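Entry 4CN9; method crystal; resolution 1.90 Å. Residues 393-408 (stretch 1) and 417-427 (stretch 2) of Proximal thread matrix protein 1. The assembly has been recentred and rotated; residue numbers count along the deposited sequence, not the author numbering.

Stretch 1 393-408: IVAIGVGTGFLKSELI
Stretch 2, residues 417-427: VFTTSSFDKLS

In parallel β-strands the hydrogen bonds alternate between the strands, and each face of the pair can be packed separately; residues 393-408 and 417-427 of proximal thread matrix protein 1 illustrate both points. Strand 393-398 (phi near -117°, psi near 129°) runs beside strand 417-420 (phi -105 to -141°, psi 130 to 153°), their axes 14° apart in direction, pairing A395 with V417, I396 with F418 (CA to CA 4.7 Å), G397 with T419 and V398 with T420. Bonds alternate in direction: F418 N to A395 O (2.9 Å), G397 N to F418 O (2.9 Å), T420 N to G397 O (3.1 Å) and G399 N to T420 O (2.9 Å).

V398, V417 and F418 cover the most surface. V398 (chi1 t) shares a face with I396, F418 and T420. Its CG1 lies 3.5 Å from the centroid of the F423 ring, 11° off the normal, a CH-pi contact over the face, while V398 CG2 meets L426 CD2 at 4.1 Å. The segment that presents F423 (chi1 m, chi2 85°) is tied back by T420 OG1 (chi1 p), which donates to S422 O at 3.1 Å. On the same face F418 (m, chi2 87°) sets its CB 4.1 Å from I396 CG1 (m, t), and its CE1 reaches V394 CG1 at 4.0 Å.

The face of A395, V417 and T419 is covered by helix 404-408 (phi -56 to -69°, psi -30 to -45°), running at 152° to strand 417-420. V417 (t) inserts CG1 3.9 Å from L407 CB (m, t) and CG2 4.2 Å from I408 CG1 (m, t), mostly apolar packing, though L407 O also lies 3.8 Å from V417 CG2. F402 (p, chi2 -88°) brings CZ to 3.5 Å from T419 CG2 (p). Glycine at G397 makes room for that ring: an ideal CB would sit 2.5 Å from F402 CD2. G399, at phi 99° and psi -153°, adopts a conformation that itself calls for glycine as the chain leaves the strand.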

# COMPACT_ATOMS: atom_id res chain seq x y z
N ILE A 393 1.54 7.05 4.55
CA ILE A 393 1.65 8.43 4.09
C ILE A 393 0.76 8.73 2.89
O ILE A 393 0.81 8.05 1.84
CB ILE A 393 3.12 8.80 3.74
CG1 ILE A 393 4.05 8.48 4.92
CG2 ILE A 393 3.21 10.26 3.33
CD1 ILE A 393 5.51 8.75 4.65
N VAL A 394 -0.05 9.77 3.05
CA VAL A 394 -0.89 10.30 1.99
C VAL A 394 -0.28 11.66 1.55
O VAL A 394 0.10 12.44 2.40
CB VAL A 394 -2.32 10.51 2.54
CG1 VAL A 394 -3.22 11.17 1.50
CG2 VAL A 394 -2.91 9.19 3.01
N ALA A 395 -0.19 11.89 0.24
CA ALA A 395 0.47 13.08 -0.32
C ALA A 395 -0.47 13.85 -1.26
O ALA A 395 -0.97 13.30 -2.23
CB ALA A 395 1.74 12.69 -1.09
N ILE A 396 -0.64 15.14 -0.98
CA ILE A 396 -1.53 16.00 -1.75
C ILE A 396 -0.79 17.22 -2.27
O ILE A 396 -0.15 17.93 -1.50
CB ILE A 396 -2.69 16.51 -0.86
CG1 ILE A 396 -3.47 15.33 -0.29
CG2 ILE A 396 -3.57 17.48 -1.64
CD1 ILE A 396 -4.29 15.65 0.94
N GLY A 397 -0.87 17.45 -3.58
CA GLY A 397 -0.36 18.66 -4.21
C GLY A 397 -1.49 19.57 -4.68
O GLY A 397 -2.48 19.10 -5.25
N VAL A 398 -1.36 20.86 -4.42
CA VAL A 398 -2.36 21.85 -4.82
C VAL A 398 -1.72 22.92 -5.69
O VAL A 398 -0.70 23.51 -5.32
CB VAL A 398 -2.97 22.55 -3.60
CG1 VAL A 398 -4.16 23.42 -4.02
CG2 VAL A 398 -3.40 21.53 -2.58
N GLY A 399 -2.30 23.14 -6.87
CA GLY A 399 -1.80 24.20 -7.74
C GLY A 399 -0.90 23.70 -8.84
O GLY A 399 -1.03 22.56 -9.29
N THR A 400 -0.00 24.57 -9.30
CA THR A 400 0.93 24.22 -10.38
C THR A 400 2.39 24.32 -9.92
O THR A 400 3.29 24.17 -10.73
CB THR A 400 0.78 25.13 -11.61
OG1 THR A 400 1.09 26.48 -11.25
CG2 THR A 400 -0.64 25.06 -12.17
N GLY A 401 2.61 24.57 -8.64
CA GLY A 401 3.95 24.74 -8.12
C GLY A 401 4.62 23.49 -7.58
O GLY A 401 5.83 23.49 -7.36
N PHE A 402 3.85 22.43 -7.34
CA PHE A 402 4.40 21.21 -6.78
C PHE A 402 4.88 20.27 -7.88
O PHE A 402 4.59 20.47 -9.08
CB PHE A 402 3.35 20.49 -5.91
CG PHE A 402 2.22 19.92 -6.71
CD1 PHE A 402 1.11 20.68 -7.00
CD2 PHE A 402 2.30 18.63 -7.20
CE1 PHE A 402 0.07 20.15 -7.75
CE2 PHE A 402 1.27 18.11 -7.96
CZ PHE A 402 0.16 18.87 -8.24
N LEU A 403 5.61 19.24 -7.48
CA LEU A 403 6.06 18.20 -8.39
C LEU A 403 5.45 16.86 -7.99
O LEU A 403 5.62 16.40 -6.85
CB LEU A 403 7.58 18.08 -8.37
CG LEU A 403 8.34 19.24 -8.97
CD1 LEU A 403 9.82 19.08 -8.68
CD2 LEU A 403 8.08 19.30 -10.46
N LYS A 404 4.78 16.23 -8.94
CA LYS A 404 4.07 14.98 -8.68
C LYS A 404 5.03 13.82 -8.39
O LYS A 404 4.68 12.88 -7.68
CB LYS A 404 3.19 14.62 -9.89
CG LYS A 404 2.30 13.43 -9.62
CD LYS A 404 1.22 13.26 -10.67
CE LYS A 404 0.30 12.10 -10.28
NZ LYS A 404 -0.66 11.75 -11.36
N SER A 405 6.22 13.89 -8.97
CA SER A 405 7.27 12.90 -8.70
C SER A 405 7.56 12.81 -7.20
O SER A 405 7.72 11.73 -6.65
CB SER A 405 8.55 13.32 -9.43
OG SER A 405 8.74 14.71 -9.24
N GLU A 406 7.64 13.97 -6.56
CA GLU A 406 7.93 14.05 -5.13
C GLU A 406 6.77 13.50 -4.30
O GLU A 406 6.99 12.81 -3.30
CB GLU A 406 8.27 15.49 -4.74
CG GLU A 406 9.53 15.99 -5.44
CD GLU A 406 10.00 17.39 -5.01
OE1 GLU A 406 9.21 18.20 -4.47
OE2 GLU A 406 11.20 17.68 -5.25
N LEU A 407 5.54 13.80 -4.71
CA LEU A 407 4.36 13.23 -4.06
C LEU A 407 4.44 11.71 -4.14
O LEU A 407 4.22 11.01 -3.15
CB LEU A 407 3.08 13.73 -4.71
CG LEU A 407 2.82 15.23 -4.72
CD1 LEU A 407 1.49 15.49 -5.38
CD2 LEU A 407 2.89 15.82 -3.32
N ILE A 408 4.78 11.21 -5.31
CA ILE A 408 4.85 9.77 -5.54
C ILE A 408 5.97 9.16 -4.70
O ILE A 408 5.80 8.09 -4.11
CB ILE A 408 5.05 9.43 -7.04
CG1 ILE A 408 3.77 9.72 -7.84
CG2 ILE A 408 5.44 7.97 -7.21
CD1 ILE A 408 3.98 9.75 -9.37
N VAL A 417 -1.81 9.36 -3.64
CA VAL A 417 -1.38 10.65 -4.18
C VAL A 417 -2.57 11.38 -4.81
O VAL A 417 -3.29 10.83 -5.64
CB VAL A 417 -0.30 10.46 -5.28
CG1 VAL A 417 -0.04 11.77 -6.04
CG2 VAL A 417 0.97 9.92 -4.70
N PHE A 418 -2.75 12.64 -4.43
CA PHE A 418 -3.87 13.44 -4.90
C PHE A 418 -3.36 14.79 -5.37
O PHE A 418 -2.44 15.35 -4.77
CB PHE A 418 -4.88 13.65 -3.78
CG PHE A 418 -5.48 12.39 -3.25
CD1 PHE A 418 -4.85 11.69 -2.23
CD2 PHE A 418 -6.66 11.90 -3.78
CE1 PHE A 418 -5.40 10.51 -1.75
CE2 PHE A 418 -7.21 10.73 -3.31
CZ PHE A 418 -6.59 10.03 -2.28
N THR A 419 -3.96 15.30 -6.45
CA THR A 419 -3.61 16.61 -6.99
C THR A 419 -4.89 17.38 -7.33
O THR A 419 -5.89 16.78 -7.75
CB THR A 419 -2.70 16.53 -8.26
OG1 THR A 419 -3.40 15.88 -9.32
CG2 THR A 419 -1.41 15.76 -7.99
N THR A 420 -4.88 18.69 -7.10
CA THR A 420 -6.01 19.54 -7.49
C THR A 420 -5.44 20.85 -8.01
O THR A 420 -4.37 21.27 -7.61
CB THR A 420 -7.01 19.83 -6.31
OG1 THR A 420 -6.40 20.62 -5.27
CG2 THR A 420 -7.53 18.54 -5.68
N SER A 421 -6.17 21.51 -8.90
CA SER A 421 -5.68 22.74 -9.50
C SER A 421 -5.78 23.93 -8.54
O SER A 421 -5.07 24.91 -8.68
CB SER A 421 -6.49 23.06 -10.76
OG SER A 421 -7.85 23.20 -10.41
N SER A 422 -6.69 23.85 -7.57
CA SER A 422 -6.89 24.95 -6.65
C SER A 422 -7.32 24.47 -5.29
O SER A 422 -7.81 23.34 -5.14
CB SER A 422 -7.95 25.93 -7.17
OG SER A 422 -9.24 25.40 -6.99
N PHE A 423 -7.16 25.35 -4.33
CA PHE A 423 -7.55 25.08 -2.95
C PHE A 423 -9.07 24.94 -2.81
O PHE A 423 -9.54 24.20 -1.95
CB PHE A 423 -6.99 26.17 -2.05
CG PHE A 423 -5.49 26.06 -1.84
CD1 PHE A 423 -4.61 26.63 -2.75
CD2 PHE A 423 -4.98 25.37 -0.75
CE1 PHE A 423 -3.24 26.52 -2.56
CE2 PHE A 423 -3.62 25.25 -0.56
CZ PHE A 423 -2.75 25.83 -1.46
N ASP A 424 -9.83 25.61 -3.68
CA ASP A 424 -11.27 25.48 -3.67
C ASP A 424 -11.69 24.05 -4.02
O ASP A 424 -12.76 23.60 -3.62
CB ASP A 424 -11.90 26.44 -4.70
CG ASP A 424 -11.68 27.90 -4.34
OD1 ASP A 424 -10.59 28.45 -4.62
OD2 ASP A 424 -12.62 28.51 -3.81
N LYS A 425 -10.86 23.34 -4.78
CA LYS A 425 -11.21 22.00 -5.22
C LYS A 425 -10.73 20.90 -4.27
O LYS A 425 -10.85 19.72 -4.58
CB LYS A 425 -10.71 21.75 -6.65
CG LYS A 425 -11.19 22.83 -7.64
CD LYS A 425 -11.54 22.29 -9.03
CE LYS A 425 -10.37 21.52 -9.65
NZ LYS A 425 -10.53 21.32 -11.13
N LEU A 426 -10.22 21.28 -3.10
CA LEU A 426 -9.85 20.28 -2.09
C LEU A 426 -11.06 19.44 -1.70
O LEU A 426 -10.92 18.27 -1.38
CB LEU A 426 -9.20 20.91 -0.86
CG LEU A 426 -7.71 21.22 -0.97
CD1 LEU A 426 -7.24 22.04 0.22
CD2 LEU A 426 -6.88 19.93 -1.10
N SER A 427 -12.26 20.02 -1.77
CA SER A 427 -13.48 19.28 -1.45
C SER A 427 -13.65 18.05 -2.35
O SER A 427 -14.18 17.01 -1.93
CB SER A 427 -14.69 20.21 -1.62
OG SER A 427 -14.82 20.61 -2.97